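Local coordinates for protein GTP-sensing transcriptional pleiotropic repressor CodY (Clostridioides difficile, PDB 5N0L) that senses nutrient state by binding isoleucine in its GAF domain and probably represses transcription of target genes in response to this cofactor and to GTP, at residues N43-V47 and D63-I67; E80-V85 and E102-E107. Numbering follows the deposited sequence.

Interaction 1 of 2, residues N43-V47 and D63-I67; sequences NVYVV and DSSVI. With ILE (isoleucine), chain G.
A single tyrosine hydroxyl spans the gap between strand and loop here: Tyr-45 OH accepts from Ser-65 N at 3.3 Å and donates to OXT of the bound isoleucine at 2.6 Å. The setting is the amino-acid pocket of a GAF domain, with extended 43-47 belonging to its antiparallel sheet and 63-67 an irregular loop. The backbones stay well apart, Asn-43 CA lying 7.9 Å from Ser-64 CA and Tyr-45 CA 8.8 Å from Val-66 CA, so side chains and ligand must fill the space. The CA-to-CB bonds of Asn-43 and Tyr-45, both m rotamers, point toward the loop; Tyr-45 CE2 meets Val-66 CG2 at 3.9 Å along the ring edge. An ST turn shapes the loop, Val-66 N donating to Ser-64 OG at 3.1 Å. The strand reads the ligand carboxylate, Asn-43 ND2 reaching OXT at 2.8 Å, whereas the loop reads the ammonium. Tyr-135 and Lys-113 bind the Asp-63 carboxylate; its backbone O and Ser-65 OG accept from the isoleucine N, each at 2.7 Å.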
loop_
_atom_site.group_PDB
_atom_site.type_symbol
_atom_site.label_atom_id
_atom_site.label_comp_id
_atom_site.label_asym_id
_atom_site.label_seq_id
_atom_site.Cartn_x
_atom_site.Cartn_y
_atom_site.Cartn_z
ATOM N N ASN A 43 3.896 -17.630 28.231
ATOM C CA ASN A 43 4.249 -17.976 26.763
ATOM C C ASN A 43 3.153 -17.434 25.911
ATOM O O ASN A 43 2.003 -17.681 26.203
ATOM C CB ASN A 43 4.312 -19.503 26.640
ATOM C CG ASN A 43 5.588 -20.113 27.224
ATOM O OD1 ASN A 43 6.487 -19.393 27.722
ATOM N ND2 ASN A 43 5.714 -21.488 27.106
ATOM N N VAL A 44 3.494 -16.742 24.830
ATOM C CA VAL A 44 2.583 -16.156 23.902
ATOM C C VAL A 44 2.958 -16.652 22.454
ATOM O O VAL A 44 4.116 -16.454 22.042
ATOM C CB VAL A 44 2.771 -14.664 23.909
ATOM C CG1 VAL A 44 1.849 -13.922 23.032
ATOM C CG2 VAL A 44 2.595 -14.159 25.416
ATOM N N TYR A 45 1.964 -17.148 21.817
ATOM C CA TYR A 45 2.064 -17.517 20.374
ATOM C C TYR A 45 1.056 -16.804 19.538
ATOM O O TYR A 45 -0.169 -16.845 19.845
ATOM C CB TYR A 45 1.858 -18.979 20.281
ATOM C CG TYR A 45 2.611 -19.883 21.160
ATOM C CD1 TYR A 45 2.155 -20.218 22.491
ATOM C CD2 TYR A 45 3.773 -20.534 20.770
ATOM C CE1 TYR A 45 2.768 -21.058 23.291
ATOM C CE2 TYR A 45 4.427 -21.416 21.581
ATOM C CZ TYR A 45 3.964 -21.737 22.833
ATOM O OH TYR A 45 4.591 -22.627 23.672
ATOM N N VAL A 46 1.528 -16.083 18.496
ATOM C CA VAL A 46 0.649 -15.492 17.524
ATOM C C VAL A 46 0.747 -16.426 16.312
ATOM O O VAL A 46 1.828 -16.467 15.753
ATOM C CB VAL A 46 1.122 -14.127 17.181
ATOM C CG1 VAL A 46 0.296 -13.504 16.134
ATOM C CG2 VAL A 46 1.073 -13.193 18.443
ATOM N N VAL A 47 -0.350 -17.059 15.955
ATOM C CA VAL A 47 -0.317 -18.163 15.018
ATOM C C VAL A 47 -1.284 -17.873 13.880
ATOM O O VAL A 47 -2.494 -17.636 14.083
ATOM C CB VAL A 47 -0.766 -19.480 15.723
ATOM C CG1 VAL A 47 -0.565 -20.643 14.707
ATOM C CG2 VAL A 47 0.072 -19.801 16.936
ATOM N N ASP A 63 8.638 -25.461 27.542
ATOM C CA ASP A 63 7.309 -25.806 27.142
ATOM C C ASP A 63 6.865 -25.363 25.767
ATOM O O ASP A 63 5.703 -25.534 25.412
ATOM C CB ASP A 63 6.301 -25.067 28.227
ATOM C CG ASP A 63 6.529 -25.535 29.632
ATOM O OD1 ASP A 63 7.283 -26.497 29.865
ATOM O OD2 ASP A 63 5.817 -24.934 30.534
ATOM N N SER A 64 7.820 -24.896 24.905
ATOM C CA SER A 64 7.439 -24.407 23.574
ATOM C C SER A 64 6.834 -25.506 22.752
ATOM O O SER A 64 7.357 -26.615 22.763
ATOM C CB SER A 64 8.627 -23.859 22.856
ATOM O OG SER A 64 8.156 -23.452 21.602
ATOM N N SER A 65 5.752 -25.220 22.079
ATOM C CA SER A 65 5.150 -26.172 21.115
ATOM C C SER A 65 5.555 -25.850 19.652
ATOM O O SER A 65 4.935 -26.348 18.748
ATOM C CB SER A 65 3.622 -26.199 21.215
ATOM O OG SER A 65 3.266 -26.862 22.404
ATOM N N VAL A 66 6.451 -24.903 19.491
ATOM C CA VAL A 66 6.910 -24.477 18.152
ATOM C C VAL A 66 7.745 -25.609 17.603
ATOM O O VAL A 66 8.522 -26.267 18.282
ATOM C CB VAL A 66 7.752 -23.209 18.167
ATOM C CG1 VAL A 66 8.155 -22.829 16.775
ATOM C CG2 VAL A 66 6.985 -21.950 18.655
ATOM N N ILE A 67 7.475 -25.875 16.339
ATOM C CA ILE A 67 8.334 -26.850 15.602
ATOM C C ILE A 67 8.840 -26.174 14.406
ATOM O O ILE A 67 8.217 -25.293 13.889
ATOM C CB ILE A 67 7.617 -28.152 15.341
ATOM C CG1 ILE A 67 6.355 -27.949 14.589
ATOM C CG2 ILE A 67 7.350 -28.958 16.611
ATOM C CD1 ILE A 67 5.751 -29.261 14.139
HETATM N N ILE G . 3.071 -26.115 24.995
HETATM C CA ILE G . 2.440 -24.762 25.064
HETATM C C ILE G . 3.010 -23.997 26.230
HETATM O O ILE G . 3.025 -24.532 27.337
HETATM C CB ILE G . 0.935 -24.892 25.158
HETATM C CG1 ILE G . 0.405 -25.504 23.853
HETATM C CG2 ILE G . 0.298 -23.548 25.271
HETATM C CD1 ILE G . 0.332 -24.552 22.673
HETATM O OXT ILE G . 3.516 -22.919 25.999
#

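Interaction 2 of 2, residues E80-V85 and E102-E107; sequences EYTQNV and EIFPEE. With ILE (isoleucine), chain G.
Residues 80-85 run along a helix, with Asn-84 N bonded to Glu-80 O at 2.9 Å and Val-85 N to Tyr-81 O at 3.0 Å. Opposite them, 102-107 leaves the end of a short, weakly bonded helix and folds into a type I beta turn from Phe-104 to Glu-107. The approach is close: Asn-84 CA lies 5.4 Å from Ile-103 CA, and Tyr-81 CA 5.9 Å from Phe-104 CA. Tyr-81, an m rotamer whose CA-to-CB bond runs sideways, brings its ring end across to the turn. There its OH accepts from Glu-106 N at 3.0 Å and donates to Glu-107 OE2 at 2.7 Å, tying side chain to turn. Phe-104, also m, directs its ring edge at the Tyr-81 face, a T-shaped pair with centroids 5.1 Å apart and planes at 64°; its CB adds a CH-pi contact, 4.0 Å from the Tyr-81 ring centroid. Pro-105 CD packs 3.7 Å from Tyr-81 CE1, and Val-85 CG1 lies 3.6 Å from Phe-104 CE1. At the exposed margin, Glu-80 OE1 and Glu-106 OE2 are 4.4 Å apart, and one water donates to both, 2.6 Å to Glu-80 OE1 and 3.0 Å to Glu-106 OE2, easing the meeting of like charges. Beyond the aromatic pair sits isoleucine: its CD1 lies over the Phe-104 face, 3.9 Å from CE1, while its N donates to Glu-107 OE1 at 2.9 Å. Glu-107 also forms a salt bridge with Arg-110. Helix and turn thus build an aromatic and acidic wall of the ligand pocket in this GAF domain.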
loop_
_atom_site.group_PDB
_atom_site.type_symbol
_atom_site.label_atom_id
_atom_site.label_comp_id
_atom_site.label_asym_id
_atom_site.label_seq_id
_atom_site.Cartn_x
_atom_site.Cartn_y
_atom_site.Cartn_z
ATOM N N GLU A 80 -1.982 -31.012 13.913
ATOM C CA GLU A 80 -3.043 -31.304 14.902
ATOM C C GLU A 80 -3.350 -30.038 15.719
ATOM O O GLU A 80 -4.551 -29.723 15.918
ATOM C CB GLU A 80 -2.617 -32.433 15.793
ATOM C CG GLU A 80 -3.537 -32.761 16.958
ATOM C CD GLU A 80 -3.655 -34.221 17.282
ATOM O OE1 GLU A 80 -2.597 -34.815 17.478
ATOM O OE2 GLU A 80 -4.803 -34.755 17.435
ATOM N N TYR A 81 -2.319 -29.346 16.165
ATOM C CA TYR A 81 -2.546 -28.085 16.952
ATOM C C TYR A 81 -3.162 -27.017 16.083
ATOM O O TYR A 81 -4.066 -26.293 16.517
ATOM C CB TYR A 81 -1.268 -27.585 17.593
ATOM C CG TYR A 81 -0.782 -28.323 18.849
ATOM C CD1 TYR A 81 -1.139 -29.645 19.141
ATOM C CD2 TYR A 81 0.011 -27.671 19.803
ATOM C CE1 TYR A 81 -0.699 -30.272 20.304
ATOM C CE2 TYR A 81 0.427 -28.310 21.014
ATOM C CZ TYR A 81 0.073 -29.596 21.242
ATOM O OH TYR A 81 0.418 -30.244 22.408
ATOM N N THR A 82 -2.700 -26.889 14.826
ATOM C CA THR A 82 -3.224 -25.971 13.914
ATOM C C THR A 82 -4.698 -26.132 13.671
ATOM O O THR A 82 -5.392 -25.097 13.680
ATOM C CB THR A 82 -2.407 -26.088 12.573
ATOM O OG1 THR A 82 -1.028 -25.795 12.878
ATOM C CG2 THR A 82 -2.963 -25.131 11.535
ATOM N N GLN A 83 -5.147 -27.389 13.407
ATOM C CA GLN A 83 -6.556 -27.805 13.189
ATOM C C GLN A 83 -7.403 -27.551 14.449
ATOM O O GLN A 83 -8.611 -27.007 14.286
ATOM C CB GLN A 83 -6.810 -29.057 12.477
ATOM C CG GLN A 83 -6.028 -29.030 11.116
ATOM C CD GLN A 83 -6.240 -27.872 10.165
ATOM O OE1 GLN A 83 -7.401 -27.425 9.870
ATOM N NE2 GLN A 83 -5.122 -27.426 9.527
ATOM N N ASN A 84 -6.808 -27.907 15.543
ATOM C CA ASN A 84 -7.590 -27.862 16.787
ATOM C C ASN A 84 -7.869 -26.451 17.239
ATOM O O ASN A 84 -9.005 -26.222 17.706
ATOM C CB ASN A 84 -6.955 -28.669 17.867
ATOM C CG ASN A 84 -7.042 -30.182 17.634
ATOM O OD1 ASN A 84 -6.365 -30.946 18.383
ATOM N ND2 ASN A 84 -7.855 -30.638 16.659
ATOM N N VAL A 85 -6.946 -25.507 17.093
ATOM C CA VAL A 85 -7.265 -24.124 17.520
ATOM C C VAL A 85 -8.396 -23.481 16.706
ATOM O O VAL A 85 -9.104 -22.553 17.175
ATOM C CB VAL A 85 -6.041 -23.227 17.712
ATOM C CG1 VAL A 85 -5.101 -23.766 18.785
ATOM C CG2 VAL A 85 -5.314 -22.950 16.362
ATOM N N GLU A 102 -7.755 -32.173 24.920
ATOM C CA GLU A 102 -8.753 -32.208 23.876
ATOM C C GLU A 102 -8.307 -31.294 22.700
ATOM O O GLU A 102 -8.509 -31.645 21.534
ATOM C CB GLU A 102 -10.153 -31.839 24.439
ATOM C CG GLU A 102 -10.703 -32.882 25.421
ATOM C CD GLU A 102 -11.939 -32.412 26.250
ATOM O OE1 GLU A 102 -12.641 -31.442 25.858
ATOM O OE2 GLU A 102 -12.234 -33.018 27.310
ATOM N N ILE A 103 -7.642 -30.178 23.020
ATOM C CA ILE A 103 -7.130 -29.224 22.030
ATOM C C ILE A 103 -5.633 -29.398 21.710
ATOM O O ILE A 103 -5.224 -29.283 20.500
ATOM C CB ILE A 103 -7.337 -27.780 22.546
ATOM C CG1 ILE A 103 -8.862 -27.543 22.701
ATOM C CG2 ILE A 103 -6.761 -26.794 21.541
ATOM C CD1 ILE A 103 -9.188 -26.648 23.851
ATOM N N PHE A 104 -4.823 -29.653 22.708
ATOM C CA PHE A 104 -3.363 -29.693 22.572
ATOM C C PHE A 104 -2.932 -31.043 23.087
ATOM O O PHE A 104 -2.527 -31.197 24.267
ATOM C CB PHE A 104 -2.699 -28.553 23.334
ATOM C CG PHE A 104 -3.115 -27.218 22.913
ATOM C CD1 PHE A 104 -2.815 -26.686 21.653
ATOM C CD2 PHE A 104 -3.803 -26.373 23.827
ATOM C CE1 PHE A 104 -3.177 -25.437 21.292
ATOM C CE2 PHE A 104 -4.207 -25.105 23.465
ATOM C CZ PHE A 104 -3.904 -24.583 22.210
ATOM N N PRO A 105 -2.931 -32.076 22.175
ATOM C CA PRO A 105 -2.775 -33.418 22.741
ATOM C C PRO A 105 -1.436 -33.856 23.261
ATOM O O PRO A 105 -1.377 -34.927 23.873
ATOM C CB PRO A 105 -3.208 -34.332 21.596
ATOM C CG PRO A 105 -4.209 -33.590 20.903
ATOM C CD PRO A 105 -3.763 -32.157 20.955
ATOM N N GLU A 106 -0.392 -33.046 23.047
ATOM C CA GLU A 106 0.941 -33.378 23.452
ATOM C C GLU A 106 1.360 -32.695 24.723
ATOM O O GLU A 106 2.573 -32.521 25.009
ATOM C CB GLU A 106 1.948 -32.947 22.331
ATOM C CG GLU A 106 1.682 -33.510 20.955
ATOM C CD GLU A 106 1.468 -34.985 21.041
ATOM O OE1 GLU A 106 2.394 -35.670 21.559
ATOM O OE2 GLU A 106 0.361 -35.448 20.653
ATOM N N GLU A 107 0.400 -32.298 25.537
ATOM C CA GLU A 107 0.783 -31.526 26.667
ATOM C C GLU A 107 0.962 -32.299 27.953
ATOM O O GLU A 107 0.924 -31.650 29.073
ATOM C CB GLU A 107 -0.251 -30.388 26.888
ATOM C CG GLU A 107 -0.258 -29.370 25.796
ATOM C CD GLU A 107 1.090 -28.746 25.537
ATOM O OE1 GLU A 107 1.590 -28.120 26.503
ATOM O OE2 GLU A 107 1.651 -28.901 24.355
HETATM N N ILE G . 3.071 -26.115 24.995
HETATM C CA ILE G . 2.440 -24.762 25.064
HETATM C C ILE G . 3.010 -23.997 26.230
HETATM O O ILE G . 3.025 -24.532 27.337
HETATM C CB ILE G . 0.935 -24.892 25.158
HETATM C CG1 ILE G . 0.405 -25.504 23.853
HETATM C CG2 ILE G . 0.298 -23.548 25.271
HETATM C CD1 ILE G . 0.332 -24.552 22.673
HETATM O OXT ILE G . 3.516 -22.919 25.999
HETATM O O HOH W 1 -0.603 -33.545 18.573
#

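In the fold
Both contacts enclose the same isoleucine, illustrating how a GAF pocket is assembled from short pieces distant in sequence. Interaction 1 joins a main-sheet strand to a loop, its centre about 5 Å from that of the folded chain. It buries just 176 Å² between its segments; its polar character lies mostly in bonds to both charged groups on the ligand's alpha carbon. Interaction 2, centred about 12 Å from interaction 1, is farther out, buries 420 Å² and combines aromatic and apolar packing with the two hydrogen bonds of the Tyr-81 hydroxyl, grading into a hydrated acidic margin; it also meets the ligand's aliphatic chain. The two pack together at Ser-65, whose OG lies 3.3 Å from Glu-107 OE2 and 3.5 Å from Tyr-81 CE2.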